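Local structure of UPF0311 protein RPA1785 (Rhodopseudomonas palustris, 3C5O) at residues B[61-64]-B[68-71]; B[119-124]-B[129-134]. The protein is of unknown function but belongs to the UPF0311 (DUF3237) family and folds into a closed antiparallel beta-barrel that assembles with further copies of itself. One frame throughout, in Å; residues are numbered along the deposited sequence. Where two conformers were deposited one is given.

Contact 1 of 2, residues B[61-64]-B[68-71]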
loop_
_atom_site.group_PDB
_atom_site.type_symbol
_atom_site.label_atom_id
_atom_site.label_comp_id
_atom_site.label_asym_id
_atom_site.label_seq_id
_atom_site.Cartn_x
_atom_site.Cartn_y
_atom_site.Cartn_z
ATOM N N ILE B 61 -11.039 0.298 -9.048
ATOM C CA ILE B 61 -10.798 1.236 -10.125
ATOM C C ILE B 61 -11.098 0.554 -11.456
ATOM O O ILE B 61 -10.554 -0.515 -11.745
ATOM C CB ILE B 61 -9.357 1.768 -10.138
ATOM C CG1 ILE B 61 -9.042 2.461 -8.805
ATOM C CG2 ILE B 61 -9.155 2.689 -11.369
ATOM C CD1 ILE B 61 -7.677 3.100 -8.711
ATOM N N ILE B 62 -11.990 1.155 -12.234
ATOM C CA ILE B 62 -12.232 0.721 -13.586
ATOM C C ILE B 62 -11.337 1.572 -14.488
ATOM O O ILE B 62 -11.470 2.792 -14.516
ATOM C CB ILE B 62 -13.710 0.918 -14.000
ATOM C CG1 ILE B 62 -14.665 0.171 -13.060
ATOM C CG2 ILE B 62 -13.941 0.465 -15.444
ATOM C CD1 ILE B 62 -16.128 0.627 -13.267
ATOM N N ARG B 63 -10.417 0.917 -15.192
ATOM C CA ARG B 63 -9.502 1.568 -16.102
ATOM C C ARG B 63 -10.248 1.881 -17.385
ATOM O O ARG B 63 -11.316 1.300 -17.624
ATOM C CB ARG B 63 -8.320 0.648 -16.408
ATOM C CG ARG B 63 -7.417 0.288 -15.232
ATOM C CD ARG B 63 -6.374 -0.723 -15.773
ATOM N NE ARG B 63 -5.582 -1.415 -14.744
ATOM C CZ ARG B 63 -4.601 -2.290 -15.006
ATOM N NH1 ARG B 63 -4.284 -2.598 -16.266
ATOM N NH2 ARG B 63 -3.933 -2.863 -14.008
ATOM N N PRO B 64 -9.697 2.781 -18.232
ATOM C CA PRO B 64 -10.460 3.160 -19.419
ATOM C C PRO B 64 -10.716 2.000 -20.387
ATOM O O PRO B 64 -11.655 2.079 -21.171
ATOM C CB PRO B 64 -9.599 4.267 -20.075
ATOM C CG PRO B 64 -8.660 4.731 -19.021
ATOM C CD PRO B 64 -8.404 3.485 -18.180
ATOM N N ILE B 68 -10.923 -4.092 -14.350
ATOM C CA ILE B 68 -11.226 -3.691 -12.980
ATOM C C ILE B 68 -10.142 -4.174 -12.037
ATOM O O ILE B 68 -9.834 -5.357 -12.012
ATOM C CB ILE B 68 -12.584 -4.211 -12.520
ATOM C CG1 ILE B 68 -13.680 -3.675 -13.450
ATOM C CG2 ILE B 68 -12.855 -3.760 -11.091
ATOM C CD1 ILE B 68 -15.069 -4.202 -13.120
ATOM N N GLU B 69 -9.552 -3.217 -11.307
ATOM C CA GLU B 69 -8.596 -3.454 -10.247
ATOM C C GLU B 69 -9.391 -3.630 -8.955
ATOM O O GLU B 69 -10.150 -2.743 -8.576
ATOM C CB GLU B 69 -7.622 -2.276 -10.141
ATOM C CG GLU B 69 -6.698 -2.109 -11.362
ATOM C CD GLU B 69 -5.802 -0.863 -11.276
ATOM O OE1 GLU B 69 -5.133 -0.522 -12.277
ATOM O OE2 GLU B 69 -5.752 -0.212 -10.203
ATOM N N LEU B 70 -9.257 -4.792 -8.305
ATOM C CA LEU B 70 -10.019 -5.051 -7.106
ATOM C C LEU B 70 -9.118 -4.912 -5.897
ATOM O O LEU B 70 -7.928 -5.204 -5.954
ATOM C CB LEU B 70 -10.577 -6.473 -7.107
ATOM C CG LEU B 70 -10.791 -7.145 -8.458
ATOM C CD1 LEU B 70 -10.705 -8.613 -8.190
ATOM C CD2 LEU B 70 -12.108 -6.764 -9.039
ATOM N N GLU B 71 -9.716 -4.496 -4.794
ATOM C CA GLU B 71 -8.994 -4.312 -3.539
ATOM C C GLU B 71 -10.029 -4.396 -2.448
ATOM O O GLU B 71 -10.592 -3.401 -2.051
ATOM C CB GLU B 71 -8.276 -2.966 -3.560
ATOM C CG GLU B 71 -7.438 -2.643 -2.364
ATOM C CD GLU B 71 -6.370 -1.625 -2.724
ATOM O OE1 GLU B 71 -6.708 -0.427 -3.020
ATOM O OE2 GLU B 71 -5.192 -2.052 -2.762
#

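Contact 2 of 2, residues B[119-124]-B[129-134]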
loop_
_atom_site.group_PDB
_atom_site.type_symbol
_atom_site.label_atom_id
_atom_site.label_comp_id
_atom_site.label_asym_id
_atom_site.label_seq_id
_atom_site.Cartn_x
_atom_site.Cartn_y
_atom_site.Cartn_z
ATOM N N PRO B 119 -5.483 -13.401 -2.441
ATOM C CA PRO B 119 -5.942 -13.196 -1.071
ATOM C C PRO B 119 -4.861 -13.354 -0.002
ATOM O O PRO B 119 -4.135 -14.372 0.026
ATOM C CB PRO B 119 -7.040 -14.237 -0.906
ATOM C CG PRO B 119 -6.697 -15.324 -1.909
ATOM C CD PRO B 119 -5.838 -14.730 -2.969
ATOM N N ARG B 120 -4.776 -12.367 0.890
ATOM C CA ARG B 120 -3.828 -12.373 1.992
ATOM C C ARG B 120 -4.585 -12.344 3.328
ATOM O O ARG B 120 -5.458 -11.504 3.546
ATOM C CB ARG B 120 -2.873 -11.171 1.880
ATOM C CG ARG B 120 -1.583 -11.339 2.682
ATOM C CD ARG B 120 -0.799 -10.050 2.803
ATOM N NE ARG B 120 -1.613 -9.058 3.478
ATOM C CZ ARG B 120 -1.600 -8.814 4.782
ATOM N NH1 ARG B 120 -2.410 -7.892 5.267
ATOM N NH2 ARG B 120 -0.775 -9.462 5.584
ATOM N N PHE B 121 -4.240 -13.270 4.218
ATOM C CA PHE B 121 -4.944 -13.464 5.483
ATOM C C PHE B 121 -4.102 -13.068 6.675
ATOM O O PHE B 121 -2.873 -13.219 6.654
ATOM C CB PHE B 121 -5.371 -14.933 5.612
ATOM C CG PHE B 121 -6.127 -15.435 4.417
ATOM C CD1 PHE B 121 -7.437 -15.043 4.207
ATOM C CD2 PHE B 121 -5.511 -16.278 3.496
ATOM C CE1 PHE B 121 -8.137 -15.474 3.078
ATOM C CE2 PHE B 121 -6.200 -16.748 2.369
ATOM C CZ PHE B 121 -7.515 -16.336 2.158
ATOM N N GLU B 122 -4.754 -12.546 7.686
ATOM C CA GLU B 122 -4.144 -12.311 8.968
ATOM C C GLU B 122 -5.035 -12.868 10.036
ATOM O O GLU B 122 -6.189 -12.530 10.104
ATOM C CB GLU B 122 -3.982 -10.825 9.223
ATOM C CG GLU B 122 -2.935 -10.138 8.426
ATOM C CD GLU B 122 -2.779 -8.683 8.811
ATOM O OE1 GLU B 122 -3.427 -8.246 9.752
ATOM O OE2 GLU B 122 -1.999 -7.976 8.197
ATOM N N THR B 123 -4.468 -13.716 10.876
ATOM C CA THR B 123 -5.161 -14.266 12.029
ATOM C C THR B 123 -4.268 -14.670 13.185
ATOM O O THR B 123 -3.162 -15.075 13.010
ATOM C CB THR B 123 -6.031 -15.428 11.642
ATOM O OG1 THR B 123 -6.846 -15.803 12.727
ATOM C CG2 THR B 123 -5.231 -16.542 11.228
ATOM N N GLY B 124 -4.786 -14.554 14.387
ATOM C CA GLY B 124 -4.054 -14.947 15.563
ATOM C C GLY B 124 -4.301 -16.374 15.982
ATOM O O GLY B 124 -3.506 -16.986 16.640
ATOM N N GLN B 129 -3.006 -20.418 11.625
ATOM C CA GLN B 129 -1.695 -19.809 11.488
ATOM C C GLN B 129 -1.126 -20.024 10.090
ATOM O O GLN B 129 -0.481 -19.135 9.536
ATOM C CB GLN B 129 -0.757 -20.435 12.542
ATOM C CG GLN B 129 0.091 -19.477 13.368
ATOM C CD GLN B 129 -0.720 -18.434 14.136
ATOM O OE1 GLN B 129 -1.583 -17.775 13.568
ATOM N NE2 GLN B 129 -0.414 -18.268 15.453
ATOM N N TRP B 130 -1.375 -21.202 9.525
ATOM C CA TRP B 130 -0.908 -21.525 8.171
ATOM C C TRP B 130 -1.379 -20.523 7.108
ATOM O O TRP B 130 -0.758 -20.413 6.062
ATOM C CB TRP B 130 -1.297 -22.960 7.767
ATOM C CG TRP B 130 -2.802 -23.218 7.652
ATOM C CD1 TRP B 130 -3.678 -23.423 8.686
ATOM C CD2 TRP B 130 -3.582 -23.307 6.448
ATOM N NE1 TRP B 130 -4.947 -23.623 8.199
ATOM C CE2 TRP B 130 -4.919 -23.553 6.833
ATOM C CE3 TRP B 130 -3.282 -23.215 5.084
ATOM C CZ2 TRP B 130 -5.952 -23.704 5.910
ATOM C CZ3 TRP B 130 -4.323 -23.360 4.162
ATOM C CH2 TRP B 130 -5.636 -23.606 4.582
ATOM N N LEU B 131 -2.477 -19.810 7.375
ATOM C CA LEU B 131 -3.028 -18.850 6.415
ATOM C C LEU B 131 -2.077 -17.673 6.121
ATOM O O LEU B 131 -2.174 -17.035 5.071
ATOM C CB LEU B 131 -4.410 -18.338 6.857
ATOM C CG LEU B 131 -5.559 -19.361 6.868
ATOM C CD1 LEU B 131 -6.851 -18.670 7.234
ATOM C CD2 LEU B 131 -5.720 -20.054 5.526
HETATM N N MSE B 132 -1.132 -17.422 7.022
HETATM C CA MSE B 132 -0.164 -16.370 6.807
HETATM C C MSE B 132 1.218 -16.893 6.490
HETATM O O MSE B 132 2.166 -16.108 6.417
HETATM C CB MSE B 132 -0.074 -15.479 8.036
HETATM C CG MSE B 132 -1.334 -15.486 8.825
HETATM SE SE MSE B 132 -0.924 -15.042 10.614
HETATM C CE MSE B 132 -1.153 -13.145 10.400
ATOM N N GLN B 133 1.332 -18.198 6.285
ATOM C CA GLN B 133 2.610 -18.823 5.960
ATOM C C GLN B 133 2.759 -19.256 4.485
ATOM O O GLN B 133 3.795 -19.805 4.091
ATOM C CB GLN B 133 2.842 -20.031 6.874
ATOM C CG GLN B 133 2.755 -19.733 8.367
ATOM C CD GLN B 133 2.979 -20.990 9.223
ATOM O OE1 GLN B 133 3.196 -22.098 8.708
ATOM N NE2 GLN B 133 2.920 -20.816 10.532
ATOM N N TYR B 134 1.724 -19.023 3.685
ATOM C CA TYR B 134 1.701 -19.391 2.268
ATOM C C TYR B 134 1.176 -18.218 1.447
ATOM O O TYR B 134 0.490 -17.351 1.969
ATOM C CB TYR B 134 0.797 -20.609 2.034
ATOM C CG TYR B 134 1.283 -21.895 2.680
ATOM C CD1 TYR B 134 2.122 -22.776 1.984
ATOM C CD2 TYR B 134 0.895 -22.239 3.966
ATOM C CE1 TYR B 134 2.566 -23.965 2.562
ATOM C CE2 TYR B 134 1.349 -23.424 4.569
ATOM C CZ TYR B 134 2.184 -24.283 3.860
ATOM O OH TYR B 134 2.618 -25.460 4.437
HETATM O O HOH W 1 -2.071 -14.822 3.792
#

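Contact 1 of 2, residues B[61-64]-B[68-71]
Ile61 and Glu69 form an antiparallel hydrogen-bonded pair at the closing end of a beta hairpin. Ile61 N donates a hydrogen bond of 3.2 Å to Glu69 O, while Glu69 N returns a shorter, nearly straight bond of 2.9 Å to Ile61 O. A CA-H...O contact from Ile68 CA, 3.5 Å away, also falls on Ile61 O. The side chains of Ile61 and Glu69 lie together on one face of the sheet, with Ile61 CD1 4.1 Å from Glu69 OE2. Ile62 faces Ile68 as the following non-hydrogen-bonded pair, on the reverse face; both are buried, point the same way and touch through their CG1 atoms at 4.0 Å. Arg63 has left the strand, yet with CG beside the backbone N (chi1 -64°) and the chain extended from there to NE it brings the edge of its guanidinium back to Glu69 OE1, the two side chains crossing at about a right angle. Arg63 NE donates to the anti lone pair of Glu69 OE1 at 2.7 Å in a salt bridge, and NH2 adds a weak bond at 3.1 Å. The guanidinium and carboxylate planes stand 86° apart, and OE1 alone takes both nitrogens instead of a flat two-oxygen pairing. The hairpin belongs to the closed antiparallel barrel, between strand 32-45, whose Arg33 and Arg34 touch Ile61 and Ile62, and strand 83-93; Met132 of a neighbouring subunit packs on Arg63.

Contact 2 of 2, residues B[119-124]-B[129-134]
Phe121 meets Leu131 through their CB atoms, 3.8 Å apart, and turns the edge of its ring to Leu131 O, which lies near the ring plane. A water ties the two backbones together, accepting from Phe121 N at 2.7 Å and donating to Leu131 O at 2.6 Å. Selenomethionine Met132 reaches to the backbone of Phe121 to Thr123: its chain bends at chi3 (90°), which lays CE 3.4 Å from Glu122 CA, while SE approaches Thr123 O at 3.3 Å. Farther out, Phe136 packs edge-to-face on Phe121 and touches Leu131, and Thr123 OG1 is held by Val83 O. Glu122 touches Met132 CE with its CB, but its carboxylate finds partners elsewhere: Arg120 grips OE2 end-on, NH1 at 3.0 Å from above the carboxylate plane and NH2 on the anti lone pair, while OE1 pairs with Arg33 of a neighbouring subunit. A glutamine in place of Glu122 would probably leave Arg120 and that Arg33 without the negative charge they share, weakening the link between subunits. The chemistry thus divides: apolar packing and a water bridge fasten the 3-10 segment to the strand, whereas the single negative charge of Glu122 serves Arg120 on its own strand and the subunit interface.

Following the chain from the N terminus, strands 9-27 and 32-45 come first; contact 1 then closes the short turn between strands 48-62 and 68-78. Strand 83-93 and helix 96-103 intervene before strand 114-122, where contact 2 closes a second short loop, ahead of strand 136-142. The two closures are in series, neither enclosing nor crossing the other. The centres of contacts 1 and 2 are about 25 Å apart. Both reach the same barrel sheet, contact 1 pairing two of its strands and contact 2 laying a 3-10 segment against one of them. The assembly brings their chemistry together: Arg63 of contact 1 in a neighbouring subunit donates through NH1 to Met132 O of contact 2.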